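Local coordinates for protein probable manganase-dependent inorganic pyrophosphatase (Clostridium perfringens, PDB 3L2B) that probably hydrolyses inorganic pyrophosphate to phosphate, its regulatory region of CBS and DRTGG domains binding AMP as inhibitor and diadenosine tetraphosphate as activator, at residues L50-T62 with L185-A198. Residues are numbered along the deposited sequence; the frame is centred on the assembly and turned at random.
With B4P (bis(adenosine)-5'-tetraphosphate), chain C.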
ATOM      1  N   LEU A  50       1.406  22.315  14.951  1.00 49.77           N
ATOM      2  CA  LEU A  50       1.819  20.950  14.586  1.00 48.33           C
ATOM      3  C   LEU A  50       0.825  19.910  15.100  1.00 47.81           C
ATOM      4  O   LEU A  50       0.496  19.858  16.269  1.00 49.05           O
ATOM      5  CB  LEU A  50       3.249  20.637  15.091  1.00 47.76           C
ATOM      6  CG  LEU A  50       3.933  19.335  14.571  1.00 47.72           C
ATOM      7  CD1 LEU A  50       4.125  19.306  13.046  1.00 41.79           C
ATOM      8  CD2 LEU A  50       5.269  19.146  15.272  1.00 47.94           C
ATOM      9  N   LEU A  51       0.323  19.087  14.210  1.00 46.97           N
ATOM     10  CA  LEU A  51      -0.543  17.984  14.646  1.00 47.39           C
ATOM     11  C   LEU A  51       0.200  16.640  14.630  1.00 46.59           C
ATOM     12  O   LEU A  51      -0.076  15.748  15.420  1.00 46.86           O
ATOM     13  CB  LEU A  51      -1.770  17.890  13.761  1.00 47.41           C
ATOM     14  CG  LEU A  51      -2.816  18.984  13.878  1.00 48.17           C
ATOM     15  CD1 LEU A  51      -3.897  18.707  12.819  1.00 47.33           C
ATOM     16  CD2 LEU A  51      -3.429  19.111  15.311  1.00 48.06           C
ATOM     17  N   GLY A  52       1.151  16.520  13.715  1.00 46.56           N
ATOM     18  CA  GLY A  52       1.933  15.287  13.562  1.00 46.12           C
ATOM     19  C   GLY A  52       2.866  15.282  12.362  1.00 45.59           C
ATOM     20  O   GLY A  52       3.222  16.330  11.801  1.00 45.56           O
ATOM     21  N   MET A  53       3.239  14.072  11.965  1.00 45.13           N
ATOM     22  CA  MET A  53       4.183  13.855  10.869  1.00 45.08           C
ATOM     23  C   MET A  53       3.860  12.598  10.036  1.00 43.34           C
ATOM     24  O   MET A  53       3.488  11.550  10.570  1.00 42.22           O
ATOM     25  CB  MET A  53       5.598  13.749  11.424  1.00 46.24           C
ATOM     26  CG  MET A  53       6.663  13.588  10.350  1.00 51.89           C
ATOM     27  SD  MET A  53       8.209  12.912  11.035  1.00 63.07           S
ATOM     28  CE  MET A  53       9.248  14.383  11.081  1.00 60.27           C
ATOM     29  N   LEU A  54       3.991  12.769   8.726  1.00 41.75           N
ATOM     30  CA  LEU A  54       3.792  11.713   7.757  1.00 41.56           C
ATOM     31  C   LEU A  54       5.128  11.191   7.184  1.00 41.10           C
ATOM     32  O   LEU A  54       5.949  11.943   6.697  1.00 39.22           O
ATOM     33  CB  LEU A  54       2.922  12.203   6.601  1.00 41.08           C
ATOM     34  CG  LEU A  54       2.414  11.014   5.767  1.00 40.84           C
ATOM     35  CD1 LEU A  54       1.387  10.210   6.563  1.00 34.51           C
ATOM     36  CD2 LEU A  54       1.881  11.457   4.395  1.00 40.19           C
ATOM     37  N   SER A  55       5.323   9.893   7.260  1.00 40.96           N
ATOM     38  CA  SER A  55       6.461   9.259   6.561  1.00 41.58           C
ATOM     39  C   SER A  55       5.993   8.080   5.730  1.00 41.31           C
ATOM     40  O   SER A  55       4.842   7.623   5.845  1.00 41.10           O
ATOM     41  CB  SER A  55       7.429   8.705   7.566  1.00 41.73           C
ATOM     42  OG  SER A  55       6.910   7.462   8.004  1.00 43.63           O
ATOM     43  N   THR A  56       6.914   7.512   4.964  1.00 41.60           N
ATOM     44  CA  THR A  56       6.579   6.282   4.227  1.00 41.45           C
ATOM     45  C   THR A  56       6.422   5.075   5.153  1.00 41.17           C
ATOM     46  O   THR A  56       5.825   4.107   4.749  1.00 41.72           O
ATOM     47  CB  THR A  56       7.563   5.940   3.108  1.00 42.82           C
ATOM     48  OG1 THR A  56       8.831   5.621   3.670  1.00 43.17           O
ATOM     49  CG2 THR A  56       7.691   7.108   2.120  1.00 43.60           C
ATOM     50  N   SER A  57       6.917   5.156   6.386  1.00 40.70           N
ATOM     51  CA  SER A  57       6.658   4.120   7.393  1.00 41.40           C
ATOM     52  C   SER A  57       5.192   4.071   7.840  1.00 40.64           C
ATOM     53  O   SER A  57       4.617   2.996   7.984  1.00 41.47           O
ATOM     54  CB  SER A  57       7.558   4.308   8.603  1.00 42.36           C
ATOM     55  OG  SER A  57       7.144   5.395   9.415  1.00 44.53           O
ATOM     56  N   ASN A  58       4.575   5.237   8.028  1.00 39.56           N
ATOM     57  CA  ASN A  58       3.115   5.324   8.316  1.00 38.55           C
ATOM     58  C   ASN A  58       2.281   4.795   7.151  1.00 37.56           C
ATOM     59  O   ASN A  58       1.280   4.102   7.306  1.00 36.78           O
ATOM     60  CB  ASN A  58       2.637   6.800   8.479  1.00 37.85           C
ATOM     61  CG  ASN A  58       3.371   7.576   9.537  1.00 39.34           C
ATOM     62  OD1 ASN A  58       3.771   8.708   9.275  1.00 43.44           O
ATOM     63  ND2 ASN A  58       3.576   6.997  10.714  1.00 39.44           N
ATOM     64  N   ILE A  59       2.650   5.257   5.972  1.00 37.87           N
ATOM     65  CA  ILE A  59       1.906   4.955   4.756  1.00 38.56           C
ATOM     66  C   ILE A  59       1.978   3.446   4.511  1.00 39.85           C
ATOM     67  O   ILE A  59       0.955   2.795   4.277  1.00 40.16           O
ATOM     68  CB  ILE A  59       2.481   5.659   3.500  1.00 39.59           C
ATOM     69  CG1 ILE A  59       2.386   7.206   3.623  1.00 41.26           C
ATOM     70  CG2 ILE A  59       1.739   5.186   2.227  1.00 38.23           C
ATOM     71  CD1 ILE A  59       2.855   7.980   2.389  1.00 41.05           C
ATOM     72  N   THR A  60       3.186   2.889   4.613  1.00 39.62           N
ATOM     73  CA  THR A  60       3.347   1.453   4.375  1.00 40.81           C
ATOM     74  C   THR A  60       2.533   0.640   5.382  1.00 41.28           C
ATOM     75  O   THR A  60       1.826  -0.297   5.012  1.00 40.40           O
ATOM     76  CB  THR A  60       4.794   1.010   4.411  1.00 41.66           C
ATOM     77  OG1 THR A  60       5.509   1.632   3.341  1.00 41.97           O
ATOM     78  CG2 THR A  60       4.909  -0.499   4.281  1.00 41.56           C
ATOM     79  N   ALA A  61       2.626   1.023   6.650  1.00 41.62           N
ATOM     80  CA  ALA A  61       1.935   0.294   7.696  1.00 43.07           C
ATOM     81  C   ALA A  61       0.440   0.277   7.415  1.00 43.15           C
ATOM     82  O   ALA A  61      -0.205  -0.739   7.540  1.00 43.77           O
ATOM     83  CB  ALA A  61       2.239   0.883   9.080  1.00 43.25           C
ATOM     84  N   THR A  62      -0.086   1.410   6.981  1.00 43.60           N
ATOM     85  CA  THR A  62      -1.507   1.542   6.675  1.00 43.77           C
ATOM     86  C   THR A  62      -1.902   0.779   5.422  1.00 44.60           C
ATOM     87  O   THR A  62      -2.917   0.070   5.423  1.00 44.38           O
ATOM     88  CB  THR A  62      -1.924   3.037   6.521  1.00 43.58           C
ATOM     89  OG1 THR A  62      -1.751   3.686   7.777  1.00 44.00           O
ATOM     90  CG2 THR A  62      -3.392   3.174   6.069  1.00 42.78           C
ATOM     91  N   LEU A 185      -7.408   7.976   2.292  1.00 39.84           N
ATOM     92  CA  LEU A 185      -7.358   8.260   3.734  1.00 39.74           C
ATOM     93  C   LEU A 185      -6.704   9.615   4.070  1.00 40.26           C
ATOM     94  O   LEU A 185      -5.646   9.962   3.533  1.00 40.11           O
ATOM     95  CB  LEU A 185      -6.581   7.178   4.501  1.00 39.66           C
ATOM     96  CG  LEU A 185      -7.191   5.774   4.538  1.00 40.44           C
ATOM     97  CD1 LEU A 185      -6.282   4.782   5.271  1.00 42.19           C
ATOM     98  CD2 LEU A 185      -8.522   5.812   5.166  1.00 41.87           C
ATOM     99  N   PRO A 186      -7.286  10.359   5.020  1.00 39.97           N
ATOM    100  CA  PRO A 186      -6.602  11.605   5.413  1.00 40.53           C
ATOM    101  C   PRO A 186      -5.346  11.362   6.206  1.00 40.23           C
ATOM    102  O   PRO A 186      -5.289  10.444   7.007  1.00 38.86           O
ATOM    103  CB  PRO A 186      -7.639  12.319   6.302  1.00 41.72           C
ATOM    104  CG  PRO A 186      -8.470  11.203   6.909  1.00 40.59           C
ATOM    105  CD  PRO A 186      -8.446  10.059   5.865  1.00 40.19           C
ATOM    106  N   VAL A 187      -4.339  12.202   5.986  1.00 41.00           N
ATOM    107  CA  VAL A 187      -3.045  11.971   6.600  1.00 41.57           C
ATOM    108  C   VAL A 187      -3.161  11.873   8.122  1.00 43.22           C
ATOM    109  O   VAL A 187      -2.396  11.115   8.745  1.00 43.57           O
ATOM    110  CB  VAL A 187      -1.960  13.009   6.167  1.00 42.27           C
ATOM    111  CG1 VAL A 187      -1.579  12.814   4.669  1.00 39.98           C
ATOM    112  CG2 VAL A 187      -2.423  14.396   6.425  1.00 42.36           C
ATOM    113  N   ASP A 188      -4.126  12.578   8.730  1.00 44.30           N
ATOM    114  CA  ASP A 188      -4.213  12.604  10.205  1.00 45.35           C
ATOM    115  C   ASP A 188      -4.694  11.295  10.787  1.00 45.76           C
ATOM    116  O   ASP A 188      -4.545  11.058  11.982  1.00 46.18           O
ATOM    117  CB  ASP A 188      -5.031  13.791  10.758  1.00 46.70           C
ATOM    118  CG  ASP A 188      -6.531  13.638  10.552  1.00 47.16           C
ATOM    119  OD1 ASP A 188      -7.278  14.360  11.211  1.00 48.89           O
ATOM    120  OD2 ASP A 188      -6.963  12.847   9.695  1.00 49.84           O
ATOM    121  N   TYR A 189      -5.231  10.413   9.951  1.00 45.81           N
ATOM    122  CA  TYR A 189      -5.532   9.065  10.440  1.00 46.29           C
ATOM    123  C   TYR A 189      -4.274   8.224  10.531  1.00 45.99           C
ATOM    124  O   TYR A 189      -4.182   7.317  11.341  1.00 46.20           O
ATOM    125  CB  TYR A 189      -6.514   8.341   9.547  1.00 46.58           C
ATOM    126  CG  TYR A 189      -6.939   6.975  10.083  1.00 46.13           C
ATOM    127  CD1 TYR A 189      -7.684   6.868  11.246  1.00 45.97           C
ATOM    128  CD2 TYR A 189      -6.595   5.802   9.420  1.00 46.26           C
ATOM    129  CE1 TYR A 189      -8.114   5.614  11.726  1.00 46.01           C
ATOM    130  CE2 TYR A 189      -7.000   4.535   9.901  1.00 46.66           C
ATOM    131  CZ  TYR A 189      -7.766   4.450  11.046  1.00 46.86           C
ATOM    132  OH  TYR A 189      -8.178   3.215  11.520  1.00 48.26           O
ATOM    133  N   VAL A 190      -3.306   8.573   9.703  1.00 45.74           N
ATOM    134  CA  VAL A 190      -2.138   7.705   9.420  1.00 46.01           C
ATOM    135  C   VAL A 190      -0.838   8.202  10.057  1.00 45.49           C
ATOM    136  O   VAL A 190       0.036   7.446  10.430  1.00 45.58           O
ATOM    137  CB  VAL A 190      -1.975   7.581   7.885  1.00 45.48           C
ATOM    138  CG1 VAL A 190      -0.543   7.233   7.484  1.00 46.31           C
ATOM    139  CG2 VAL A 190      -2.937   6.554   7.369  1.00 46.42           C
ATOM    140  N   MET A 191      -0.753   9.507  10.199  1.00 45.77           N
ATOM    141  CA  MET A 191       0.465  10.174  10.635  1.00 45.77           C
ATOM    142  C   MET A 191       0.858   9.765  12.041  1.00 46.64           C
ATOM    143  O   MET A 191       0.031   9.386  12.861  1.00 46.55           O
ATOM    144  CB  MET A 191       0.280  11.705  10.566  1.00 45.37           C
ATOM    145  CG  MET A 191      -0.603  12.268  11.688  1.00 45.93           C
ATOM    146  SD  MET A 191      -1.162  13.974  11.427  1.00 44.74           S
ATOM    147  CE  MET A 191      -2.197  14.061  12.897  1.00 45.59           C
ATOM    148  N   THR A 192       2.146   9.868  12.308  1.00 47.88           N
ATOM    149  CA  THR A 192       2.661   9.782  13.681  1.00 50.08           C
ATOM    150  C   THR A 192       2.150  10.991  14.481  1.00 51.28           C
ATOM    151  O   THR A 192       2.381  12.125  14.094  1.00 50.22           O
ATOM    152  CB  THR A 192       4.238   9.764  13.702  1.00 50.66           C
ATOM    153  OG1 THR A 192       4.737   8.726  12.835  1.00 50.95           O
ATOM    154  CG2 THR A 192       4.772   9.560  15.136  1.00 50.53           C
ATOM    155  N   LYS A 193       1.428  10.728  15.568  1.00 53.86           N
ATOM    156  CA  LYS A 193       0.926  11.786  16.466  1.00 56.04           C
ATOM    157  C   LYS A 193       1.661  11.726  17.788  1.00 58.00           C
ATOM    158  O   LYS A 193       2.367  12.653  18.188  1.00 59.23           O
ATOM    159  CB  LYS A 193      -0.571  11.621  16.728  1.00 57.07           C
ATOM    160  CG  LYS A 193      -1.448  11.896  15.515  1.00 58.56           C
ATOM    161  CD  LYS A 193      -2.865  11.391  15.695  1.00 60.72           C
ATOM    162  CE  LYS A 193      -2.980   9.872  15.392  1.00 62.67           C
ATOM    163  NZ  LYS A 193      -2.780   9.473  13.926  1.00 59.75           N
ATOM    164  N   ASP A 194       1.529  10.587  18.436  1.00 59.54           N
ATOM    165  CA  ASP A 194       2.121  10.366  19.749  1.00 61.40           C
ATOM    166  C   ASP A 194       3.621  10.178  19.647  1.00 61.38           C
ATOM    167  O   ASP A 194       4.125   9.547  18.712  1.00 61.01           O
ATOM    168  CB  ASP A 194       1.479   9.142  20.387  1.00 62.84           C
ATOM    169  CG  ASP A 194      -0.022   9.297  20.512  1.00 65.37           C
ATOM    170  OD1 ASP A 194      -0.446  10.258  21.201  1.00 68.66           O
ATOM    171  OD2 ASP A 194      -0.764   8.499  19.898  1.00 66.59           O
ATOM    172  N   ASN A 195       4.331  10.755  20.604  1.00 61.74           N
ATOM    173  CA  ASN A 195       5.788  10.614  20.687  1.00 62.17           C
ATOM    174  C   ASN A 195       6.515  11.147  19.433  1.00 60.21           C
ATOM    175  O   ASN A 195       7.613  10.716  19.080  1.00 60.53           O
ATOM    176  CB  ASN A 195       6.160   9.147  20.975  1.00 63.44           C
ATOM    177  CG  ASN A 195       5.175   8.467  21.961  1.00 65.75           C
ATOM    178  OD1 ASN A 195       4.414   7.577  21.578  1.00 66.76           O
ATOM    179  ND2 ASN A 195       5.174   8.914  23.210  1.00 67.42           N
ATOM    180  N   LEU A 196       5.867  12.081  18.760  1.00 58.19           N
ATOM    181  CA  LEU A 196       6.527  12.871  17.729  1.00 56.36           C
ATOM    182  C   LEU A 196       7.506  13.733  18.475  1.00 55.53           C
ATOM    183  O   LEU A 196       7.169  14.318  19.497  1.00 56.65           O
ATOM    184  CB  LEU A 196       5.529  13.726  16.935  1.00 55.28           C
ATOM    185  CG  LEU A 196       6.095  14.612  15.829  1.00 54.84           C
ATOM    186  CD1 LEU A 196       7.042  13.872  14.873  1.00 56.52           C
ATOM    187  CD2 LEU A 196       4.968  15.220  15.046  1.00 54.24           C
ATOM    188  N   VAL A 197       8.738  13.750  18.008  1.00 53.85           N
ATOM    189  CA  VAL A 197       9.763  14.564  18.640  1.00 53.07           C
ATOM    190  C   VAL A 197      10.035  15.782  17.774  1.00 51.67           C
ATOM    191  O   VAL A 197      10.489  15.672  16.639  1.00 50.68           O
ATOM    192  CB  VAL A 197      11.055  13.754  18.874  1.00 53.77           C
ATOM    193  CG1 VAL A 197      12.104  14.609  19.559  1.00 53.77           C
ATOM    194  CG2 VAL A 197      10.748  12.479  19.691  1.00 53.87           C
ATOM    195  N   ALA A 198       9.710  16.945  18.333  1.00 51.40           N
ATOM    196  CA  ALA A 198       9.894  18.236  17.680  1.00 50.08           C
ATOM    197  C   ALA A 198      10.860  19.053  18.484  1.00 50.60           C
ATOM    198  O   ALA A 198      11.065  18.798  19.656  1.00 52.05           O
ATOM    199  CB  ALA A 198       8.579  18.961  17.597  1.00 49.70           C
TER
HETATM  200  PA  B4P C   1      14.059   7.819  10.648  1.00 52.58           P
HETATM  201  O1A B4P C   1      14.819   6.988  11.586  1.00 56.52           O
HETATM  202  O2A B4P C   1      14.308   9.385  10.800  1.00 59.37           O
HETATM  203  O3A B4P C   1      14.364   7.224   9.212  1.00 53.06           O
HETATM  204  PB  B4P C   1      14.203   7.916   7.783  1.00 52.62           P
HETATM  205  O1B B4P C   1      15.217   8.965   7.586  1.00 55.51           O
HETATM  206  O2B B4P C   1      12.704   8.402   7.562  1.00 55.97           O
HETATM  207  O3B B4P C   1      14.484   6.631   6.868  1.00 54.03           O
HETATM  208  PG  B4P C   1      15.957   6.210   6.398  1.00 56.15           P
HETATM  209  O1G B4P C   1      16.873   6.352   7.553  1.00 57.40           O
HETATM  210  O2G B4P C   1      15.980   4.797   5.678  1.00 55.77           O
HETATM  211  O3G B4P C   1      16.288   7.255   5.231  1.00 58.28           O
HETATM  212  PD  B4P C   1      17.626   7.072   4.353  1.00 56.92           P
HETATM  213  O1D B4P C   1      18.081   8.382   3.860  1.00 54.44           O
HETATM  214  O2D B4P C   1      18.739   6.272   5.192  1.00 56.97           O
HETATM  215  O5E B4P C   1      12.514   7.582  10.963  1.00 53.12           O
HETATM  216  C5E B4P C   1      11.899   6.340  10.615  1.00 51.19           C
HETATM  217  C4E B4P C   1      10.397   6.514  10.804  1.00 49.11           C
HETATM  218  O4E B4P C   1      10.137   7.012  12.110  1.00 49.03           O
HETATM  219  C3E B4P C   1       9.848   7.557   9.858  1.00 48.41           C
HETATM  220  O3E B4P C   1       9.269   6.919   8.751  1.00 43.33           O
HETATM  221  C2E B4P C   1       8.844   8.345  10.658  1.00 49.70           C
HETATM  222  O2E B4P C   1       7.553   7.783  10.525  1.00 50.57           O
HETATM  223  C1E B4P C   1       9.282   8.188  12.091  1.00 50.03           C
HETATM  224  N9A B4P C   1       9.925   9.464  12.500  1.00 48.22           N
HETATM  225  C8A B4P C   1      10.851  10.159  11.792  1.00 48.60           C
HETATM  226  N7A B4P C   1      11.215  11.303  12.445  1.00 48.47           N
HETATM  227  C5A B4P C   1      10.524  11.351  13.590  1.00 48.14           C
HETATM  228  C6A B4P C   1      10.422  12.266  14.728  1.00 49.87           C
HETATM  229  N6A B4P C   1      11.162  13.376  14.790  1.00 50.40           N
HETATM  230  N1A B4P C   1       9.555  11.968  15.721  1.00 54.24           N
HETATM  231  C2A B4P C   1       8.812  10.847  15.683  1.00 51.64           C
HETATM  232  N3A B4P C   1       8.850   9.979  14.671  1.00 51.24           N
HETATM  233  C4A B4P C   1       9.661  10.154  13.609  1.00 49.57           C
HETATM  234  O5F B4P C   1      17.079   6.176   3.162  1.00 57.01           O
HETATM  235  C5F B4P C   1      16.026   6.675   2.356  1.00 55.75           C
HETATM  236  C4F B4P C   1      15.687   5.621   1.334  1.00 50.65           C
HETATM  237  O4F B4P C   1      16.800   5.457   0.449  1.00 50.59           O
HETATM  238  C3F B4P C   1      15.419   4.292   2.001  1.00 51.10           C
HETATM  239  O3F B4P C   1      14.012   4.066   2.128  1.00 51.56           O
HETATM  240  C2F B4P C   1      16.062   3.283   1.061  1.00 49.63           C
HETATM  241  O2F B4P C   1      15.057   2.885   0.153  1.00 48.76           O
HETATM  242  C1F B4P C   1      17.161   4.073   0.350  1.00 49.74           C
HETATM  243  N9B B4P C   1      18.440   3.733   1.008  1.00 49.41           N
HETATM  244  C8B B4P C   1      18.672   3.586   2.327  1.00 49.32           C
HETATM  245  N7B B4P C   1      19.959   3.225   2.545  1.00 49.03           N
HETATM  246  C5B B4P C   1      20.572   3.127   1.362  1.00 50.11           C
HETATM  247  C6B B4P C   1      21.925   2.780   0.889  1.00 49.87           C
HETATM  248  N6B B4P C   1      22.906   2.466   1.756  1.00 49.87           N
HETATM  249  N1B B4P C   1      22.146   2.791  -0.432  1.00 51.41           N
HETATM  250  C2B B4P C   1      21.186   3.104  -1.312  1.00 53.18           C
HETATM  251  N3B B4P C   1      19.930   3.413  -0.956  1.00 52.25           N
HETATM  252  C4B B4P C   1      19.566   3.445   0.350  1.00 51.57           C
HETATM  253  O   HOH W   1       5.923   9.652  10.560  1.00 42.93           O
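Asn58 and Thr192 join the first turn of helix 56-64 to the loop before strand 199-200, and the asparagine side chain can be followed outward. Asn58 CB lies over Val190, 3.3 Å from Val190 O and close to Val190 CG1. With chi1 at -56°, CG turns back beside its own backbone N, and Asn58 CG stays by the same carbonyl oxygen, Val190 O, at 3.5 Å. Asn58 ND2 donates to Thr192 OG1 at 3.0 Å, nearly straight (168°) and with the hydroxyl in the amide plane. Asn58 OD1 accepts from Ser55 N at 2.8 Å and from a water that also bonds Thr192 OG1 and ribose O2E of the ligand; two donors on OD1 and one acceptor for ND2 fix the flip of the amide. Ser55 OG in turn accepts from Asn58 N, completing a capping box.

Beside this network, Met53 N donates to Thr192 O (3.0 Å) and Thr192 N to Met53 O, a single hydrogen-bonded antiparallel pair. One residue back along strand 50-55, Gly52 CA takes Leu196 CD2 at 3.4 Å, while Leu196 CD1 turns to the adenine. Val197 N donates to adenine N1A of the ligand (3.0 Å, 174°), and Val197 O accepts from N6A; Met53 SD approaches N7A. Leu54 CD2 meets Val187 CG1 at 3.7 Å, and Leu54 CD1 meets Val190 CG1. Pairing elements of two CBS motifs around an adenosine is characteristic of the nucleotide site of a Bateman domain.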